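PDB 3CZ8: putative sporulation-specific glycosylase YdhD from Bacillus subtilis subsp. subtilis str. 168, which probably hydrolyses glycosidic bonds in polysaccharides during sporulation through its glycosyl hydrolase family 18 domain, and may bind chitin. Local coordinates for the interface of chains A and B. Coordinates in Å, arbitrary orientation; residue numbers count along the deposited sequence, not the author numbering. Chains: chain A/B, Putative sporulation-specific glycosylase ydhD.

Contact 1: the interface of chains A and B. Residues chain A 251-252, 254; chain B 19, 292, 296.
A:Gln254, whose chain folds back at CG (chi2 -68°), presents its flank to B:Pro19 and B:Arg296 of the other subunit, while A:Met251, bent at its last torsion (chi3 -38°), turns its terminal methyl toward B:Met292. The fold in A:Gln254 also brings its amide nitrogen NE2 back to the carbonyl O of A:Met251, 2.7 Å away, in the carbonyl plane and on a lone pair. This bond within chain A, just past the end of helix 243-252, helps hold the amide, although the acceptor is tilted from the amide plane, and satisfies a carbonyl near that helix end.

Across the contact the meeting is one of shape. CG of A:Gln254 lies 3.9 Å from CG of B:Pro19, the two side chains passing obliquely. The compact proline ring, in the short 3-10 helix 19-21, also sets its CB 3.4 Å from the backbone O of A:Arg252. Within chain B, CG of B:Pro19 also lies over one face of the B:Arg296 guanidinium, toward its rim. NH1 of B:Arg296 approaches OE1 of A:Gln254 to 3.7 Å, too far for a hydrogen bond, with the amide and guanidinium planes 43° apart; a weak electrostatic attraction is possible. Methionine suits the remaining place because its flexible thioether can fit an uneven surface: CE of A:Met251 reaches CB of B:Met292 at 4.0 Å. An alanine in place of A:Gln254 would probably leave the A:Met251 carbonyl without its amide partner and open a gap beside B:Pro19.

No hydrogen bond crosses this patch, so it contributes surface fit to the two-fold pairing of the chains in the crystal, which may or may not be the biological dimer.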
ATOM      1  N   MET A 251       5.972  17.974   2.187  1.00 40.50           N
ATOM      2  CA  MET A 251       6.170  18.788   0.977  1.00 46.78           C
ATOM      3  C   MET A 251       5.071  19.825   0.801  1.00 39.55           C
ATOM      4  O   MET A 251       5.359  21.007   0.606  1.00 47.56           O
ATOM      5  CB  MET A 251       6.188  17.920  -0.280  1.00 43.07           C
ATOM      6  CG  MET A 251       7.288  16.902  -0.361  1.00 58.99           C
ATOM      7  SD  MET A 251       7.497  16.281  -2.033  1.00 57.93           S
ATOM      8  CE  MET A 251       5.819  16.147  -2.674  1.00 31.64           C
ATOM      9  N   ARG A 252       3.819  19.360   0.854  1.00 39.41           N
ATOM     10  CA  ARG A 252       2.622  20.197   0.712  1.00 42.27           C
ATOM     11  C   ARG A 252       2.598  21.371   1.701  1.00 47.00           C
ATOM     12  O   ARG A 252       2.195  22.483   1.344  1.00 45.09           O
ATOM     13  CB  ARG A 252       1.354  19.336   0.851  1.00 43.58           C
ATOM     14  CG  ARG A 252       0.028  20.023   0.480  1.00 37.26           C
ATOM     15  CD  ARG A 252      -0.727  20.478   1.718  1.00 55.16           C
ATOM     16  NE  ARG A 252      -1.846  21.380   1.448  1.00 49.74           N
ATOM     17  CZ  ARG A 252      -1.756  22.709   1.397  1.00 34.92           C
ATOM     18  NH1 ARG A 252      -0.587  23.321   1.574  1.00 27.21           N
ATOM     19  NH2 ARG A 252      -2.841  23.430   1.156  1.00 30.26           N
ATOM     20  N   GLN A 254       5.361  22.361   3.390  1.00 36.39           N
ATOM     21  CA  GLN A 254       6.751  22.855   3.428  1.00 49.91           C
ATOM     22  C   GLN A 254       7.369  22.808   4.828  1.00 51.61           C
ATOM     23  O   GLN A 254       8.105  23.713   5.238  1.00 46.99           O
ATOM     24  CB  GLN A 254       6.884  24.242   2.770  1.00 48.89           C
ATOM     25  CG  GLN A 254       6.724  24.219   1.245  1.00 38.00           C
ATOM     26  CD  GLN A 254       7.866  23.499   0.541  1.00 54.81           C
ATOM     27  OE1 GLN A 254       9.025  23.900   0.647  1.00 57.24           O
ATOM     28  NE2 GLN A 254       7.540  22.438  -0.189  1.00 48.72           N
TER
ATOM     29  N   PRO B  19       1.760  24.769  -2.390  1.00 39.51           N
ATOM     30  CA  PRO B  19       1.730  25.653  -1.210  1.00 38.59           C
ATOM     31  C   PRO B  19       1.719  27.158  -1.517  1.00 44.30           C
ATOM     32  O   PRO B  19       1.383  27.951  -0.637  1.00 45.59           O
ATOM     33  CB  PRO B  19       3.002  25.270  -0.439  1.00 29.62           C
ATOM     34  CG  PRO B  19       3.893  24.635  -1.442  1.00 32.59           C
ATOM     35  CD  PRO B  19       2.989  23.953  -2.428  1.00 30.17           C
ATOM     36  N   MET B 292       7.500  18.530  -6.705  1.00 25.75           N
ATOM     37  CA  MET B 292       6.772  19.675  -6.151  1.00 29.82           C
ATOM     38  C   MET B 292       7.383  21.015  -6.595  1.00 31.47           C
ATOM     39  O   MET B 292       6.653  21.970  -6.846  1.00 32.50           O
ATOM     40  CB  MET B 292       6.628  19.602  -4.622  1.00 29.07           C
ATOM     41  CG  MET B 292       5.784  20.752  -4.008  1.00 22.44           C
ATOM     42  SD  MET B 292       4.121  21.000  -4.704  1.00 20.07           S
ATOM     43  CE  MET B 292       3.171  19.915  -3.640  1.00 31.03           C
ATOM     44  N   ARG B 296       5.528  24.087  -8.620  1.00 24.66           N
ATOM     45  CA  ARG B 296       5.581  25.461  -8.151  1.00 34.68           C
ATOM     46  C   ARG B 296       6.210  26.425  -9.166  1.00 34.82           C
ATOM     47  O   ARG B 296       5.833  27.595  -9.215  1.00 42.45           O
ATOM     48  CB  ARG B 296       6.333  25.527  -6.825  1.00 32.29           C
ATOM     49  CG  ARG B 296       5.654  24.787  -5.686  1.00 40.48           C
ATOM     50  CD  ARG B 296       6.503  24.834  -4.435  1.00 33.43           C
ATOM     51  NE  ARG B 296       6.354  26.102  -3.727  1.00 40.35           N
ATOM     52  CZ  ARG B 296       7.158  26.525  -2.755  1.00 45.87           C
ATOM     53  NH1 ARG B 296       8.188  25.789  -2.363  1.00 47.05           N
ATOM     54  NH2 ARG B 296       6.931  27.691  -2.168  1.00 44.77           N
TER

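Contact 2: the interface of chains A and B. Residues chain A 14, 221-222, 288, 303, 305-306; chain B 244-245, 248, 251.
Helix 243-252 of chain B lays one side against chain A at strands 9-17 and 302-310 of the family 18 catalytic barrel and at the neighbouring helix 285-297. At the middle of the contact the carboxylate of B:Glu248, on a chain extended beyond CG (chi2 157°), reaches the tip of A:Tyr14. The phenol A:Tyr14 OH donates to B:Glu248 OE1 at 2.8 Å, meeting it on the anti side and out of the carboxylate plane. B:Asn245 ND2 reaches B:Glu248 OE1 from the opposite face, on the syn side, at 2.8 Å. OE1 is thus gripped by two donors, one from each subunit.

Asparagine suits its position because one amide nitrogen can serve two acceptors: B:Asn245 ND2 also donates to the backbone O of A:Trp306 at 3.0 Å, nearly straight (163° at H), with the acceptor in the amide plane. The A:Tyr14 ring and this amide stand perpendicular. The other carboxylate oxygen, B:Glu248 OE2, accepts from NE2 of B:Gln244 at 3.0 Å, and water 1 links it to A:Trp306. Two neighbours on its own helix therefore help fix the rotation of the carboxylate and, with A:Tyr14 OH, would probably favour the ionised form. The small methyl of A:Ala305 lets the acid settle close, CB lying 3.6 Å from CD of B:Glu248.

To one side the contact turns largely apolar. The chains of A:Met288 and B:Met251 cross at about a right angle. SD of B:Met251 comes 3.3 Å from the backbone O of A:Met288, and its thioether also packs on the A:Met288 CG, an adaptable sulphur-rich packing. Within chain A, the A:Trp306 indole NE1 bonds to the A:Val221 O at 3.2 Å, which helps orient the indole, A:Val221 O lying in the ring plane.

This patch gives the chain pairing directional polar bonds beside a largely apolar border; whether the same dimer forms in solution the structure alone does not show.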
ATOM      1  N   TYR A  14       6.825  -9.780   4.454  1.00 32.31           N
ATOM      2  CA  TYR A  14       7.969 -10.434   3.830  1.00 30.97           C
ATOM      3  C   TYR A  14       9.264 -10.244   4.594  1.00 32.65           C
ATOM      4  O   TYR A  14       9.451  -9.248   5.292  1.00 31.85           O
ATOM      5  CB  TYR A  14       8.093 -10.061   2.337  1.00 33.20           C
ATOM      6  CG  TYR A  14       8.789  -8.750   2.039  1.00 34.71           C
ATOM      7  CD1 TYR A  14      10.091  -8.735   1.550  1.00 34.45           C
ATOM      8  CD2 TYR A  14       8.142  -7.528   2.228  1.00 28.55           C
ATOM      9  CE1 TYR A  14      10.735  -7.547   1.261  1.00 44.56           C
ATOM     10  CE2 TYR A  14       8.789  -6.320   1.944  1.00 20.31           C
ATOM     11  CZ  TYR A  14      10.087  -6.342   1.466  1.00 25.71           C
ATOM     12  OH  TYR A  14      10.744  -5.168   1.180  1.00 38.40           O
ATOM     13  N   VAL A 221       8.973  -4.133  10.924  1.00 35.00           N
ATOM     14  CA  VAL A 221       8.989  -2.663  10.889  1.00 29.96           C
ATOM     15  C   VAL A 221       7.561  -2.090  10.698  1.00 37.20           C
ATOM     16  O   VAL A 221       6.668  -2.814  10.236  1.00 32.49           O
ATOM     17  CB  VAL A 221       9.980  -2.118   9.819  1.00 30.71           C
ATOM     18  CG1 VAL A 221      11.413  -2.629  10.071  1.00 27.42           C
ATOM     19  CG2 VAL A 221       9.507  -2.414   8.404  1.00 32.95           C
ATOM     20  N   PRO A 222       7.331  -0.809  11.086  1.00 29.20           N
ATOM     21  CA  PRO A 222       5.990  -0.212  10.976  1.00 33.31           C
ATOM     22  C   PRO A 222       5.385  -0.229   9.575  1.00 27.27           C
ATOM     23  O   PRO A 222       6.084  -0.030   8.582  1.00 29.58           O
ATOM     24  CB  PRO A 222       6.208   1.238  11.413  1.00 24.32           C
ATOM     25  CG  PRO A 222       7.417   1.208  12.235  1.00 33.36           C
ATOM     26  CD  PRO A 222       8.289   0.146  11.680  1.00 29.96           C
ATOM     27  N   MET A 288      15.134   3.342   9.288  1.00 41.15           N
ATOM     28  CA  MET A 288      15.035   1.974   8.806  1.00 40.16           C
ATOM     29  C   MET A 288      16.412   1.325   8.726  1.00 44.92           C
ATOM     30  O   MET A 288      16.536   0.113   8.920  1.00 53.90           O
ATOM     31  CB  MET A 288      14.338   1.935   7.441  1.00 38.25           C
ATOM     32  CG  MET A 288      13.510   0.674   7.183  1.00 70.72           C
ATOM     33  SD  MET A 288      11.716   0.873   7.320  1.00 60.58           S
ATOM     34  CE  MET A 288      11.490   1.091   9.064  1.00 39.94           C
ATOM     35  N   ILE A 303      15.015  -8.500   9.244  1.00 41.59           N
ATOM     36  CA  ILE A 303      14.026  -7.434   9.304  1.00 31.85           C
ATOM     37  C   ILE A 303      12.800  -7.963   8.541  1.00 36.37           C
ATOM     38  O   ILE A 303      12.948  -8.649   7.528  1.00 34.73           O
ATOM     39  CB  ILE A 303      14.612  -6.123   8.683  1.00 40.57           C
ATOM     40  CG1 ILE A 303      15.494  -5.376   9.706  1.00 24.08           C
ATOM     41  CG2 ILE A 303      13.538  -5.212   8.081  1.00 38.77           C
ATOM     42  CD1 ILE A 303      14.750  -4.535  10.727  1.00 26.76           C
ATOM     43  N   ALA A 305       9.002  -6.759   6.753  1.00 27.22           N
ATOM     44  CA  ALA A 305       8.322  -5.564   6.234  1.00 31.28           C
ATOM     45  C   ALA A 305       7.089  -5.890   5.394  1.00 23.42           C
ATOM     46  O   ALA A 305       6.740  -7.060   5.217  1.00 27.82           O
ATOM     47  CB  ALA A 305       9.290  -4.698   5.448  1.00 22.21           C
ATOM     48  N   TRP A 306       6.435  -4.851   4.877  1.00 25.65           N
ATOM     49  CA  TRP A 306       5.131  -5.006   4.227  1.00 30.90           C
ATOM     50  C   TRP A 306       5.139  -4.656   2.745  1.00 34.95           C
ATOM     51  O   TRP A 306       5.836  -3.740   2.314  1.00 38.79           O
ATOM     52  CB  TRP A 306       4.090  -4.144   4.940  1.00 27.33           C
ATOM     53  CG  TRP A 306       4.005  -4.400   6.412  1.00 26.20           C
ATOM     54  CD1 TRP A 306       4.697  -3.753   7.405  1.00 23.29           C
ATOM     55  CD2 TRP A 306       3.180  -5.370   7.065  1.00 20.50           C
ATOM     56  NE1 TRP A 306       4.349  -4.265   8.631  1.00 19.60           N
ATOM     57  CE2 TRP A 306       3.422  -5.260   8.452  1.00 25.33           C
ATOM     58  CE3 TRP A 306       2.255  -6.325   6.611  1.00 28.48           C
ATOM     59  CZ2 TRP A 306       2.770  -6.066   9.391  1.00 21.65           C
ATOM     60  CZ3 TRP A 306       1.615  -7.126   7.544  1.00 32.53           C
ATOM     61  CH2 TRP A 306       1.875  -6.990   8.922  1.00 26.87           C
TER
ATOM     62  N   GLN B 244       9.135   2.403  -0.691  1.00 31.73           N
ATOM     63  CA  GLN B 244       9.674   1.893   0.572  1.00 35.24           C
ATOM     64  C   GLN B 244      10.266   0.492   0.389  1.00 25.43           C
ATOM     65  O   GLN B 244      11.318   0.198   0.947  1.00 29.07           O
ATOM     66  CB  GLN B 244       8.620   1.894   1.679  1.00 38.57           C
ATOM     67  CG  GLN B 244       9.200   1.652   3.072  1.00 40.88           C
ATOM     68  CD  GLN B 244       8.167   1.766   4.166  1.00 40.94           C
ATOM     69  OE1 GLN B 244       7.322   2.659   4.148  1.00 41.45           O
ATOM     70  NE2 GLN B 244       8.233   0.861   5.134  1.00 38.69           N
ATOM     71  N   ASN B 245       9.601  -0.351  -0.408  1.00 32.36           N
ATOM     72  CA  ASN B 245      10.135  -1.672  -0.777  1.00 31.14           C
ATOM     73  C   ASN B 245      11.508  -1.608  -1.450  1.00 38.03           C
ATOM     74  O   ASN B 245      12.329  -2.515  -1.274  1.00 32.13           O
ATOM     75  CB  ASN B 245       9.168  -2.439  -1.694  1.00 30.88           C
ATOM     76  CG  ASN B 245       7.899  -2.902  -0.989  1.00 22.15           C
ATOM     77  OD1 ASN B 245       6.897  -3.182  -1.647  1.00 40.90           O
ATOM     78  ND2 ASN B 245       7.935  -2.995   0.341  1.00 41.09           N
ATOM     79  N   GLU B 248      14.000  -0.866   1.339  1.00 36.05           N
ATOM     80  CA  GLU B 248      14.123  -2.104   2.117  1.00 36.70           C
ATOM     81  C   GLU B 248      14.992  -3.147   1.404  1.00 40.46           C
ATOM     82  O   GLU B 248      15.795  -3.838   2.035  1.00 44.74           O
ATOM     83  CB  GLU B 248      12.726  -2.677   2.413  1.00 32.64           C
ATOM     84  CG  GLU B 248      11.907  -1.859   3.416  1.00 32.25           C
ATOM     85  CD  GLU B 248      10.392  -2.076   3.309  1.00 27.19           C
ATOM     86  OE1 GLU B 248       9.919  -2.750   2.369  1.00 32.50           O
ATOM     87  OE2 GLU B 248       9.663  -1.564   4.184  1.00 43.74           O
ATOM     88  N   MET B 251      18.686  -2.148   1.756  1.00 47.17           N
ATOM     89  CA  MET B 251      19.289  -2.425   3.067  1.00 53.20           C
ATOM     90  C   MET B 251      19.717  -3.882   3.152  1.00 52.45           C
ATOM     91  O   MET B 251      20.778  -4.199   3.697  1.00 48.42           O
ATOM     92  CB  MET B 251      18.311  -2.147   4.209  1.00 49.71           C
ATOM     93  CG  MET B 251      17.679  -0.777   4.217  1.00 65.03           C
ATOM     94  SD  MET B 251      16.719  -0.477   5.716  1.00 69.22           S
ATOM     95  CE  MET B 251      15.995  -2.089   6.080  1.00 34.57           C
TER
HETATM   96  O   HOH W   1       7.113  -1.987   3.486  1.00 31.00           O
HETATM   97  O   HOH W   2      10.839  -5.378  -1.709  1.00 36.58           O

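The centres of contact 1 and contact 2 lie about 27 Å apart on one two-fold interface. Both use the same pair of elements, helix 243-252 of one chain and helix 285-297 of the other, with the chains exchanged: A:Met251 takes part in contact 1 and B:Met251 in contact 2. Each contact has a symmetry twin, so the pairing is reciprocal. Contact 2 supplies direct hydrogen bonds and contact 1 apolar fit. Contact 2 is about 17 Å from the predicted proton donor A:Glu120 and contact 1 about 35 Å, so neither centre coincides with that catalytic residue.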